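Local coordinates for protein putative short-chain dehydrogenase/reductase (Burkholderia xenovorans, PDB 5JY1) that binds NAD as a member of the short-chain dehydrogenase/reductase family and probably catalyses NAD(P)-dependent oxidation or reduction, perhaps of 3-oxoacyl substrates, at residues 17-23 with 40-45; 28-32 with 54-58; 94-98 with 126-131. All coordinates share one frame; numbering follows the deposited sequence.

Overall arrangement
From the N terminus, strand 16-20 runs into a glycine turn, helix 25-36 follows, and strand 40-45 returns beside the first strand; interaction 1 closes this beta-alpha-beta unit. Interaction 2 starts inside that loop, on helix 25-36, and ends beyond it on helix 48-60, so its segments alternate with those of interaction 1. The two touch where I43 CD1 lies 3.7 Å from A31 CB. Interaction 3 comes later in the chain and closes a loop of 27 residues between segments 94-98 and 126-131, on strand 94-97 and helix 113-141. Strand 94-97 neighbours strand 16-20 in the parallel sheet, and interactions 1 and 3 both touch NAD.

Interaction 1 of 3, residues 17-23 with 40-45; sequences ALVTGAG and AVIIAE. With NAD (nicotinamide-adenine-dinucleotide), chain E.
L18 and I42 lie against each other on one face of the first beta-alpha-beta unit of a Rossmann fold, where strands 17-20 and 40-45 pair in parallel with their axes 4.6 Å apart. CG of L18 stands anti to the backbone N (chi1 -176°), which brings it to 4.0 Å from I42 CG2, while the CD2 branch reaches along the sheet to A44 CB at 3.7 Å. V19 and V41 emerge on the other face, turned toward helix 25-36, where V41 packs on A31 and F34; V19 CG2 meets V41 CG1 at an oblique angle. Past the strand end, A22 CB comes to 3.7 Å from I43 CG2. Between the two faces the backbone bonds are straight at the A17-I42 end, V19 N to I42 O at 3.1 Å being nearly linear (177°), and bend toward A44 and G21.

At the C-terminal edge a type II turn from V19 to A22 opens the nucleotide site. G21, with positive phi, brings its backbone up against the ribose, G21 O lying 3.4 Å from NAD C4B. E45, bent at chi2, curls its carboxylate back to the turn and the adenosine ribose. OE2 of E45 lies close to NAD O2B, at a spacing too short to be taken at face value, and accepts a hydrogen bond from N47 N. OE1 of E45 accepts a hydrogen bond from NAD O3B at 2.7 Å and another from G23 N at 2.9 Å, the latter reaching it on the anti side, 31° out of the carboxylate plane.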
loop_
_atom_site.group_PDB
_atom_site.type_symbol
_atom_site.label_atom_id
_atom_site.label_comp_id
_atom_site.label_asym_id
_atom_site.label_seq_id
_atom_site.Cartn_x
_atom_site.Cartn_y
_atom_site.Cartn_z
ATOM N N ALA A 17 -11.979 -9.935 27.377
ATOM C CA ALA A 17 -11.946 -10.052 25.925
ATOM C C ALA A 17 -13.153 -10.838 25.433
ATOM O O ALA A 17 -13.601 -11.781 26.084
ATOM C CB ALA A 17 -10.647 -10.740 25.441
ATOM N N LEU A 18 -13.680 -10.444 24.278
ATOM C CA LEU A 18 -14.715 -11.206 23.592
ATOM C C LEU A 18 -14.203 -11.565 22.203
ATOM O O LEU A 18 -13.822 -10.679 21.429
ATOM C CB LEU A 18 -16.033 -10.416 23.517
ATOM C CG LEU A 18 -17.261 -11.103 22.910
ATOM C CD1 LEU A 18 -18.522 -10.448 23.431
ATOM C CD2 LEU A 18 -17.246 -11.030 21.366
ATOM N N VAL A 19 -14.211 -12.861 21.888
ATOM C CA VAL A 19 -13.708 -13.384 20.620
ATOM C C VAL A 19 -14.856 -14.103 19.916
ATOM O O VAL A 19 -15.367 -15.109 20.426
ATOM C CB VAL A 19 -12.523 -14.338 20.843
ATOM C CG1 VAL A 19 -11.978 -14.838 19.517
ATOM C CG2 VAL A 19 -11.429 -13.656 21.679
ATOM N N THR A 20 -15.261 -13.599 18.750
ATOM C CA THR A 20 -16.323 -14.268 18.010
ATOM C C THR A 20 -15.763 -15.468 17.257
ATOM O O THR A 20 -14.607 -15.479 16.832
ATOM C CB THR A 20 -17.034 -13.314 17.035
ATOM O OG1 THR A 20 -16.172 -12.960 15.947
ATOM C CG2 THR A 20 -17.496 -12.055 17.747
ATOM N N GLY A 21 -16.594 -16.495 17.117
ATOM C CA GLY A 21 -16.161 -17.712 16.451
ATOM C C GLY A 21 -15.022 -18.420 17.148
ATOM O O GLY A 21 -14.206 -19.065 16.485
ATOM N N ALA A 22 -14.950 -18.328 18.473
ATOM C CA ALA A 22 -13.815 -18.834 19.233
ATOM C C ALA A 22 -13.902 -20.322 19.542
ATOM O O ALA A 22 -13.086 -20.817 20.328
ATOM C CB ALA A 22 -13.674 -18.049 20.538
ATOM N N GLY A 23 -14.860 -21.048 18.954
ATOM C CA GLY A 23 -14.919 -22.483 19.163
ATOM C C GLY A 23 -13.889 -23.277 18.387
ATOM O O GLY A 23 -13.581 -24.410 18.771
ATOM N N ALA A 40 -9.983 -12.512 30.958
ATOM C CA ALA A 40 -11.215 -13.283 31.011
ATOM C C ALA A 40 -11.800 -13.270 29.609
ATOM O O ALA A 40 -11.977 -12.195 29.022
ATOM C CB ALA A 40 -12.193 -12.684 32.020
ATOM N N VAL A 41 -12.061 -14.445 29.049
ATOM C CA VAL A 41 -12.377 -14.547 27.628
ATOM C C VAL A 41 -13.810 -15.028 27.456
ATOM O O VAL A 41 -14.151 -16.143 27.871
ATOM C CB VAL A 41 -11.403 -15.478 26.894
ATOM C CG1 VAL A 41 -11.654 -15.386 25.401
ATOM C CG2 VAL A 41 -9.946 -15.099 27.227
ATOM N N ILE A 42 -14.627 -14.206 26.801
ATOM C CA ILE A 42 -15.961 -14.620 26.374
ATOM C C ILE A 42 -15.853 -15.357 25.046
ATOM O O ILE A 42 -15.334 -14.822 24.057
ATOM C CB ILE A 42 -16.906 -13.419 26.257
ATOM C CG1 ILE A 42 -17.112 -12.770 27.623
ATOM C CG2 ILE A 42 -18.256 -13.873 25.680
ATOM C CD1 ILE A 42 -17.855 -13.663 28.610
ATOM N N ILE A 43 -16.352 -16.589 25.020
ATOM C CA ILE A 43 -16.308 -17.433 23.828
ATOM C C ILE A 43 -17.641 -17.200 23.127
ATOM O O ILE A 43 -18.648 -17.832 23.441
ATOM C CB ILE A 43 -16.084 -18.906 24.178
ATOM C CG1 ILE A 43 -14.836 -19.082 25.060
ATOM C CG2 ILE A 43 -15.967 -19.760 22.913
ATOM C CD1 ILE A 43 -13.558 -18.488 24.472
ATOM N N ALA A 44 -17.655 -16.242 22.199
ATOM C CA ALA A 44 -18.896 -15.828 21.539
ATOM C C ALA A 44 -19.056 -16.642 20.260
ATOM O O ALA A 44 -18.684 -16.211 19.168
ATOM C CB ALA A 44 -18.886 -14.328 21.275
ATOM N N GLU A 45 -19.654 -17.826 20.400
ATOM C CA GLU A 45 -19.612 -18.880 19.394
ATOM C C GLU A 45 -21.015 -19.445 19.174
ATOM O O GLU A 45 -21.785 -19.592 20.127
ATOM C CB GLU A 45 -18.624 -19.983 19.852
ATOM C CG GLU A 45 -18.659 -21.279 19.071
ATOM C CD GLU A 45 -18.291 -21.103 17.618
ATOM O OE1 GLU A 45 -17.197 -20.556 17.330
ATOM O OE2 GLU A 45 -19.104 -21.505 16.762
HETATM P PA NAD E . -12.920 -21.461 10.988
HETATM O O1A NAD E . -13.850 -21.863 9.884
HETATM O O2A NAD E . -11.912 -22.539 11.357
HETATM O O5B NAD E . -13.772 -21.003 12.350
HETATM C C5B NAD E . -14.876 -20.195 12.140
HETATM C C4B NAD E . -15.640 -20.044 13.518
HETATM O O4B NAD E . -16.601 -19.198 13.361
HETATM C C3B NAD E . -16.315 -21.418 13.859
HETATM O O3B NAD E . -16.066 -21.755 15.190
HETATM C C2B NAD E . -17.779 -21.147 13.608
HETATM O O2B NAD E . -18.651 -22.106 14.383
HETATM C C1B NAD E . -17.898 -19.896 14.010
HETATM N N9A NAD E . -19.087 -19.274 13.457
HETATM C C8A NAD E . -19.573 -19.462 12.228
HETATM N N7A NAD E . -20.663 -18.731 12.106
HETATM C C5A NAD E . -20.856 -18.088 13.261
HETATM C C6A NAD E . -21.861 -17.204 13.657
HETATM N N6A NAD E . -23.043 -16.622 13.037
HETATM N N1A NAD E . -21.837 -16.690 14.871
HETATM C C2A NAD E . -20.824 -17.030 15.736
HETATM N N3A NAD E . -19.849 -17.894 15.365
HETATM C C4A NAD E . -19.879 -18.419 14.098
HETATM O O3 NAD E . -12.142 -20.085 10.511
HETATM P PN NAD E . -10.545 -19.749 10.544
HETATM O O1N NAD E . -9.860 -20.479 9.400
HETATM O O2N NAD E . -9.863 -20.123 11.873
HETATM O O5D NAD E . -10.413 -18.125 10.246
HETATM C C5D NAD E . -10.749 -17.206 11.284
HETATM C C4D NAD E . -10.627 -15.738 10.756
HETATM O O4D NAD E . -9.473 -15.574 10.111
HETATM C C3D NAD E . -11.730 -15.492 9.721
HETATM O O3D NAD E . -12.186 -14.227 9.790
HETATM C C2D NAD E . -11.003 -15.730 8.376
HETATM O O2D NAD E . -11.789 -15.044 7.316
HETATM C C1D NAD E . -9.812 -15.206 8.580
HETATM N N1N NAD E . -8.785 -15.790 7.731
HETATM C C2N NAD E . -8.261 -17.014 8.010
HETATM C C3N NAD E . -7.277 -17.575 7.192
HETATM C C7N NAD E . -6.691 -18.936 7.490
HETATM O O7N NAD E . -5.709 -19.335 6.884
HETATM N N7N NAD E . -7.277 -19.762 8.471
HETATM C C4N NAD E . -6.837 -16.880 6.094
HETATM C C5N NAD E . -7.350 -15.663 5.817
HETATM C C6N NAD E . -8.334 -15.104 6.645
#

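Interaction 2 of 3, residues 28-32 with 54-58; sequences RGVAR and VEQEI
Segments 28-32 and 54-58 are turns of two helices running in roughly the same direction, their axes 29° apart and 10.3 Å distant at closest approach, a spacing bridged by side chains. E57 sits opposite two arginines one helical turn apart, and all three form a salt-bridge network. R32 makes the firmer bond: its NH1 lies 2.9 Å from E57 OE1, which it meets from above the carboxylate plane. The R32 chain, bent at chi3 (56°), folds its guanidinium back so that this nitrogen can reach the neighbouring helix. R28 instead extends from CG to NE, and its bonds from NE and NH2 to E57 are weak; R28 NH2 is 3.1 Å from E57 OE1 at a poor angle, and reaches E57 OE2 more directly but at a long 3.4 Å. The R28 guanidinium is turned 89° from the carboxylate, so the two groups do not pair flat, side by side. One of its faces is covered by R32 CD, 3.8 Å above the centre. E57 OE1 thus accepts from both arginines, which probably lowers the cost of bringing their positive charges together. A second carboxylate, that of E228, forms a salt bridge with NE of R32.

Beneath the charged layer the contact is apolar. The aliphatic part of R28 crosses V54, with CG 3.8 Å from V54 CG2. I58 sends CD1 to A31 O at 3.6 Å, and the same CD1 is 4.1 Å from A31 CB. The buried side continues into the sheet, because A31, V54 and I58 all pack on I43 of strand 40-45. Two roughly parallel helices laid over one face of a parallel sheet, with an ionic outer edge and an aliphatic inner one, form part of the layered alpha/beta architecture of the Rossmann fold.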
loop_
_atom_site.group_PDB
_atom_site.type_symbol
_atom_site.label_atom_id
_atom_site.label_comp_id
_atom_site.label_asym_id
_atom_site.label_seq_id
_atom_site.Cartn_x
_atom_site.Cartn_y
_atom_site.Cartn_z
ATOM N N ARG A 28 -10.225 -19.940 18.282
ATOM C CA ARG A 28 -9.871 -20.775 19.424
ATOM C C ARG A 28 -8.430 -20.537 19.855
ATOM O O ARG A 28 -8.132 -20.466 21.054
ATOM C CB ARG A 28 -10.081 -22.248 19.075
ATOM C CG ARG A 28 -9.475 -23.214 20.089
ATOM C CD ARG A 28 -9.759 -24.652 19.702
ATOM N NE ARG A 28 -9.180 -25.600 20.652
ATOM C CZ ARG A 28 -7.927 -26.042 20.594
ATOM N NH1 ARG A 28 -7.112 -25.616 19.636
ATOM N NH2 ARG A 28 -7.482 -26.904 21.499
ATOM N N GLY A 29 -7.519 -20.431 18.888
ATOM C CA GLY A 29 -6.129 -20.184 19.229
ATOM C C GLY A 29 -5.940 -18.837 19.895
ATOM O O GLY A 29 -5.183 -18.714 20.863
ATOM N N VAL A 30 -6.636 -17.812 19.396
ATOM C CA VAL A 30 -6.576 -16.492 20.019
ATOM C C VAL A 30 -7.162 -16.537 21.428
ATOM O O VAL A 30 -6.584 -15.992 22.377
ATOM C CB VAL A 30 -7.292 -15.452 19.135
ATOM C CG1 VAL A 30 -7.402 -14.120 19.863
ATOM C CG2 VAL A 30 -6.551 -15.279 17.808
ATOM N N ALA A 31 -8.325 -17.180 21.587
ATOM C CA ALA A 31 -8.952 -17.243 22.903
ATOM C C ALA A 31 -8.044 -17.921 23.923
ATOM O O ALA A 31 -7.914 -17.448 25.055
ATOM C CB ALA A 31 -10.295 -17.975 22.814
ATOM N N ARG A 32 -7.418 -19.038 23.544
ATOM C CA ARG A 32 -6.514 -19.727 24.462
ATOM C C ARG A 32 -5.286 -18.878 24.776
ATOM O O ARG A 32 -4.819 -18.860 25.924
ATOM C CB ARG A 32 -6.112 -21.083 23.877
ATOM C CG ARG A 32 -7.211 -22.142 23.964
ATOM C CD ARG A 32 -6.930 -23.324 23.055
ATOM N NE ARG A 32 -5.632 -23.927 23.346
ATOM C CZ ARG A 32 -5.457 -25.024 24.073
ATOM N NH1 ARG A 32 -6.500 -25.668 24.581
ATOM N NH2 ARG A 32 -4.232 -25.485 24.286
ATOM N N VAL A 54 -13.950 -24.961 24.386
ATOM C CA VAL A 54 -12.872 -23.986 24.527
ATOM C C VAL A 54 -12.953 -23.276 25.874
ATOM O O VAL A 54 -11.922 -23.018 26.510
ATOM C CB VAL A 54 -12.895 -22.988 23.356
ATOM C CG1 VAL A 54 -11.827 -21.921 23.540
ATOM C CG2 VAL A 54 -12.687 -23.720 22.047
ATOM N N GLU A 55 -14.166 -22.933 26.323
ATOM C CA GLU A 55 -14.334 -22.398 27.674
ATOM C C GLU A 55 -13.674 -23.310 28.704
ATOM O O GLU A 55 -12.904 -22.857 29.559
ATOM C CB GLU A 55 -15.825 -22.223 27.987
ATOM C CG GLU A 55 -16.135 -21.944 29.457
ATOM C CD GLU A 55 -17.575 -22.293 29.838
ATOM O OE1 GLU A 55 -18.447 -21.397 29.816
ATOM O OE2 GLU A 55 -17.836 -23.472 30.157
ATOM N N GLN A 56 -13.949 -24.611 28.618
ATOM C CA GLN A 56 -13.390 -25.552 29.580
ATOM C C GLN A 56 -11.883 -25.705 29.414
ATOM O O GLN A 56 -11.171 -25.888 30.408
ATOM C CB GLN A 56 -14.089 -26.904 29.449
ATOM C CG GLN A 56 -15.571 -26.864 29.819
ATOM C CD GLN A 56 -15.789 -26.593 31.299
ATOM O OE1 GLN A 56 -15.284 -27.320 32.156
ATOM N NE2 GLN A 56 -16.529 -25.534 31.607
ATOM N N GLU A 57 -11.378 -25.640 28.176
ATOM C CA GLU A 57 -9.933 -25.699 27.964
ATOM C C GLU A 57 -9.230 -24.552 28.678
ATOM O O GLU A 57 -8.213 -24.753 29.353
ATOM C CB GLU A 57 -9.611 -25.666 26.465
ATOM C CG GLU A 57 -9.833 -26.991 25.753
ATOM C CD GLU A 57 -9.717 -26.881 24.239
ATOM O OE1 GLU A 57 -9.274 -25.827 23.736
ATOM O OE2 GLU A 57 -10.080 -27.857 23.547
ATOM N N ILE A 58 -9.760 -23.338 28.538
ATOM C CA ILE A 58 -9.143 -22.175 29.168
ATOM C C ILE A 58 -9.175 -22.312 30.683
ATOM O O ILE A 58 -8.196 -21.995 31.369
ATOM C CB ILE A 58 -9.832 -20.883 28.693
ATOM C CG1 ILE A 58 -9.494 -20.615 27.219
ATOM C CG2 ILE A 58 -9.445 -19.713 29.585
ATOM C CD1 ILE A 58 -10.381 -19.581 26.551
#

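Interaction 3 of 3, residues 94-98 with 126-131; sequences ILVNN and ATWWAM. With NAD (nicotinamide-adenine-dinucleotide), chain E.
L95 and N97 point from strand 94-97 toward helix 126-131, which runs almost exactly against the strand, at 171°. L95 packs closely through its CD2, which rests on the helix backbone 3.5 Å from A130 O. The same L95 CD2 is 3.8 Å from A130 CB and also borders M131 CG, so one methyl touches both A130 and M131. N97 packs closely too: N97 OD1 is 3.3 Å from A130 CB, and N97 ND2 lies 3.7 Å from T127 CG2. With CG anti to the carbonyl carbon (chi1 -67°), its amide is laid across T127 at an oblique angle and crosses the M131 side chain at about a right angle; ND2 is taken up by N148 OD1 on the next strand.

Here the central strand of the Rossmann sheet meets the long helix 113-141, whose far side belongs to the subunit interface: W128 and W129 donate their ring nitrogens to D113 of the second subunit.

Toward the C-terminal end of the strand the direct packing gives way to water. One water donates to N97 O at 2.9 Å and to T127 OG1, a hydroxyl that also bonds to S123 O within its own helix. A second donates to N97 OD1 at 2.7 Å and, more weakly, to A126 O, linking the N97 side chain to the helix backbone. Beyond these waters lies N98, whose side chain leaves the backbone away from the helix; its backbone N is held by T20 OG1, and N98 O accepts a hydrogen bond from NAD O3D at 3.0 Å.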
loop_
_atom_site.group_PDB
_atom_site.type_symbol
_atom_site.label_atom_id
_atom_site.label_comp_id
_atom_site.label_asym_id
_atom_site.label_seq_id
_atom_site.Cartn_x
_atom_site.Cartn_y
_atom_site.Cartn_z
ATOM N N ILE A 94 -11.447 -5.714 25.177
ATOM C CA ILE A 94 -10.827 -6.247 23.965
ATOM C C ILE A 94 -11.890 -6.965 23.146
ATOM O O ILE A 94 -12.569 -7.862 23.661
ATOM C CB ILE A 94 -9.690 -7.232 24.306
ATOM C CG1 ILE A 94 -8.591 -6.565 25.138
ATOM C CG2 ILE A 94 -9.151 -7.911 23.034
ATOM C CD1 ILE A 94 -7.827 -7.561 26.012
ATOM N N LEU A 95 -12.014 -6.614 21.866
ATOM C CA LEU A 95 -12.940 -7.284 20.956
ATOM C C LEU A 95 -12.171 -7.858 19.772
ATOM O O LEU A 95 -11.397 -7.138 19.133
ATOM C CB LEU A 95 -14.016 -6.318 20.454
ATOM C CG LEU A 95 -14.935 -6.832 19.342
ATOM C CD1 LEU A 95 -15.862 -7.934 19.848
ATOM C CD2 LEU A 95 -15.752 -5.675 18.755
ATOM N N VAL A 96 -12.382 -9.145 19.486
ATOM C CA VAL A 96 -11.770 -9.811 18.337
ATOM C C VAL A 96 -12.886 -10.327 17.438
ATOM O O VAL A 96 -13.679 -11.181 17.856
ATOM C CB VAL A 96 -10.843 -10.960 18.768
ATOM C CG1 VAL A 96 -10.222 -11.636 17.537
ATOM C CG2 VAL A 96 -9.769 -10.447 19.702
ATOM N N ASN A 97 -12.945 -9.812 16.206
ATOM C CA ASN A 97 -14.012 -10.141 15.257
ATOM C C ASN A 97 -13.470 -11.183 14.288
ATOM O O ASN A 97 -12.835 -10.856 13.285
ATOM C CB ASN A 97 -14.509 -8.884 14.547
ATOM C CG ASN A 97 -15.227 -7.942 15.496
ATOM O OD1 ASN A 97 -16.171 -8.341 16.181
ATOM N ND2 ASN A 97 -14.770 -6.701 15.569
ATOM N N ASN A 98 -13.736 -12.445 14.591
ATOM C CA ASN A 98 -13.064 -13.551 13.934
ATOM C C ASN A 98 -14.002 -14.499 13.193
ATOM O O ASN A 98 -13.550 -15.170 12.258
ATOM C CB ASN A 98 -12.234 -14.320 14.983
ATOM C CG ASN A 98 -11.818 -15.688 14.529
ATOM O OD1 ASN A 98 -10.745 -15.863 13.945
ATOM N ND2 ASN A 98 -12.647 -16.685 14.827
ATOM N N ALA A 126 -21.436 -8.208 10.997
ATOM C CA ALA A 126 -21.061 -8.737 12.306
ATOM C C ALA A 126 -20.004 -7.871 12.976
ATOM O O ALA A 126 -20.082 -7.603 14.181
ATOM C CB ALA A 126 -20.553 -10.168 12.160
ATOM N N THR A 127 -18.984 -7.455 12.214
ATOM C CA THR A 127 -17.933 -6.601 12.758
ATOM C C THR A 127 -18.482 -5.232 13.138
ATOM O O THR A 127 -18.206 -4.720 14.227
ATOM C CB THR A 127 -16.801 -6.473 11.733
ATOM O OG1 THR A 127 -16.189 -7.752 11.543
ATOM C CG2 THR A 127 -15.751 -5.485 12.190
ATOM N N TRP A 128 -19.268 -4.629 12.243
ATOM C CA TRP A 128 -19.922 -3.348 12.507
ATOM C C TRP A 128 -20.743 -3.376 13.794
ATOM O O TRP A 128 -20.606 -2.491 14.647
ATOM C CB TRP A 128 -20.805 -3.007 11.299
ATOM C CG TRP A 128 -21.783 -1.839 11.391
ATOM C CD1 TRP A 128 -23.083 -1.891 11.801
ATOM C CD2 TRP A 128 -21.557 -0.491 10.951
ATOM N NE1 TRP A 128 -23.670 -0.651 11.680
ATOM C CE2 TRP A 128 -22.751 0.225 11.157
ATOM C CE3 TRP A 128 -20.460 0.176 10.394
ATOM C CZ2 TRP A 128 -22.875 1.579 10.843
ATOM C CZ3 TRP A 128 -20.582 1.517 10.092
ATOM C CH2 TRP A 128 -21.773 2.206 10.314
ATOM N N TRP A 129 -21.615 -4.380 13.943
ATOM C CA TRP A 129 -22.474 -4.448 15.123
ATOM C C TRP A 129 -21.652 -4.650 16.389
ATOM O O TRP A 129 -21.924 -4.030 17.424
ATOM C CB TRP A 129 -23.479 -5.589 14.974
ATOM C CG TRP A 129 -24.581 -5.327 14.004
ATOM C CD1 TRP A 129 -25.206 -4.137 13.771
ATOM C CD2 TRP A 129 -25.190 -6.283 13.129
ATOM N NE1 TRP A 129 -26.180 -4.297 12.803
ATOM C CE2 TRP A 129 -26.185 -5.605 12.393
ATOM C CE3 TRP A 129 -24.984 -7.647 12.891
ATOM C CZ2 TRP A 129 -26.977 -6.243 11.443
ATOM C CZ3 TRP A 129 -25.777 -8.283 11.944
ATOM C CH2 TRP A 129 -26.760 -7.578 11.232
ATOM N N ALA A 130 -20.650 -5.525 16.330
ATOM C CA ALA A 130 -19.878 -5.803 17.534
ATOM C C ALA A 130 -19.022 -4.608 17.926
ATOM O O ALA A 130 -18.908 -4.290 19.115
ATOM C CB ALA A 130 -19.020 -7.049 17.329
ATOM N N MET A 131 -18.412 -3.930 16.944
ATOM C CA MET A 131 -17.625 -2.732 17.252
ATOM C C MET A 131 -18.471 -1.666 17.931
ATOM O O MET A 131 -18.055 -1.076 18.933
ATOM C CB MET A 131 -17.002 -2.168 15.976
ATOM C CG MET A 131 -15.892 -3.037 15.449
ATOM S SD MET A 131 -15.231 -2.463 13.870
ATOM C CE MET A 131 -14.708 -0.825 14.288
HETATM P PA NAD E . -12.920 -21.461 10.988
HETATM O O1A NAD E . -13.850 -21.863 9.884
HETATM O O2A NAD E . -11.912 -22.539 11.357
HETATM O O5B NAD E . -13.772 -21.003 12.350
HETATM C C5B NAD E . -14.876 -20.195 12.140
HETATM C C4B NAD E . -15.640 -20.044 13.518
HETATM O O4B NAD E . -16.601 -19.198 13.361
HETATM C C3B NAD E . -16.315 -21.418 13.859
HETATM O O3B NAD E . -16.066 -21.755 15.190
HETATM C C2B NAD E . -17.779 -21.147 13.608
HETATM O O2B NAD E . -18.651 -22.106 14.383
HETATM C C1B NAD E . -17.898 -19.896 14.010
HETATM N N9A NAD E . -19.087 -19.274 13.457
HETATM C C8A NAD E . -19.573 -19.462 12.228
HETATM N N7A NAD E . -20.663 -18.731 12.106
HETATM C C5A NAD E . -20.856 -18.088 13.261
HETATM C C6A NAD E . -21.861 -17.204 13.657
HETATM N N6A NAD E . -23.043 -16.622 13.037
HETATM N N1A NAD E . -21.837 -16.690 14.871
HETATM C C2A NAD E . -20.824 -17.030 15.736
HETATM N N3A NAD E . -19.849 -17.894 15.365
HETATM C C4A NAD E . -19.879 -18.419 14.098
HETATM O O3 NAD E . -12.142 -20.085 10.511
HETATM P PN NAD E . -10.545 -19.749 10.544
HETATM O O1N NAD E . -9.860 -20.479 9.400
HETATM O O2N NAD E . -9.863 -20.123 11.873
HETATM O O5D NAD E . -10.413 -18.125 10.246
HETATM C C5D NAD E . -10.749 -17.206 11.284
HETATM C C4D NAD E . -10.627 -15.738 10.756
HETATM O O4D NAD E . -9.473 -15.574 10.111
HETATM C C3D NAD E . -11.730 -15.492 9.721
HETATM O O3D NAD E . -12.186 -14.227 9.790
HETATM C C2D NAD E . -11.003 -15.730 8.376
HETATM O O2D NAD E . -11.789 -15.044 7.316
HETATM C C1D NAD E . -9.812 -15.206 8.580
HETATM N N1N NAD E . -8.785 -15.790 7.731
HETATM C C2N NAD E . -8.261 -17.014 8.010
HETATM C C3N NAD E . -7.277 -17.575 7.192
HETATM C C7N NAD E . -6.691 -18.936 7.490
HETATM O O7N NAD E . -5.709 -19.335 6.884
HETATM N N7N NAD E . -7.277 -19.762 8.471
HETATM C C4N NAD E . -6.837 -16.880 6.094
HETATM C C5N NAD E . -7.350 -15.663 5.817
HETATM C C6N NAD E . -8.334 -15.104 6.645
HETATM O O HOH W 1 -13.397 -8.706 11.363
HETATM O O HOH W 2 -18.348 -9.685 15.369
#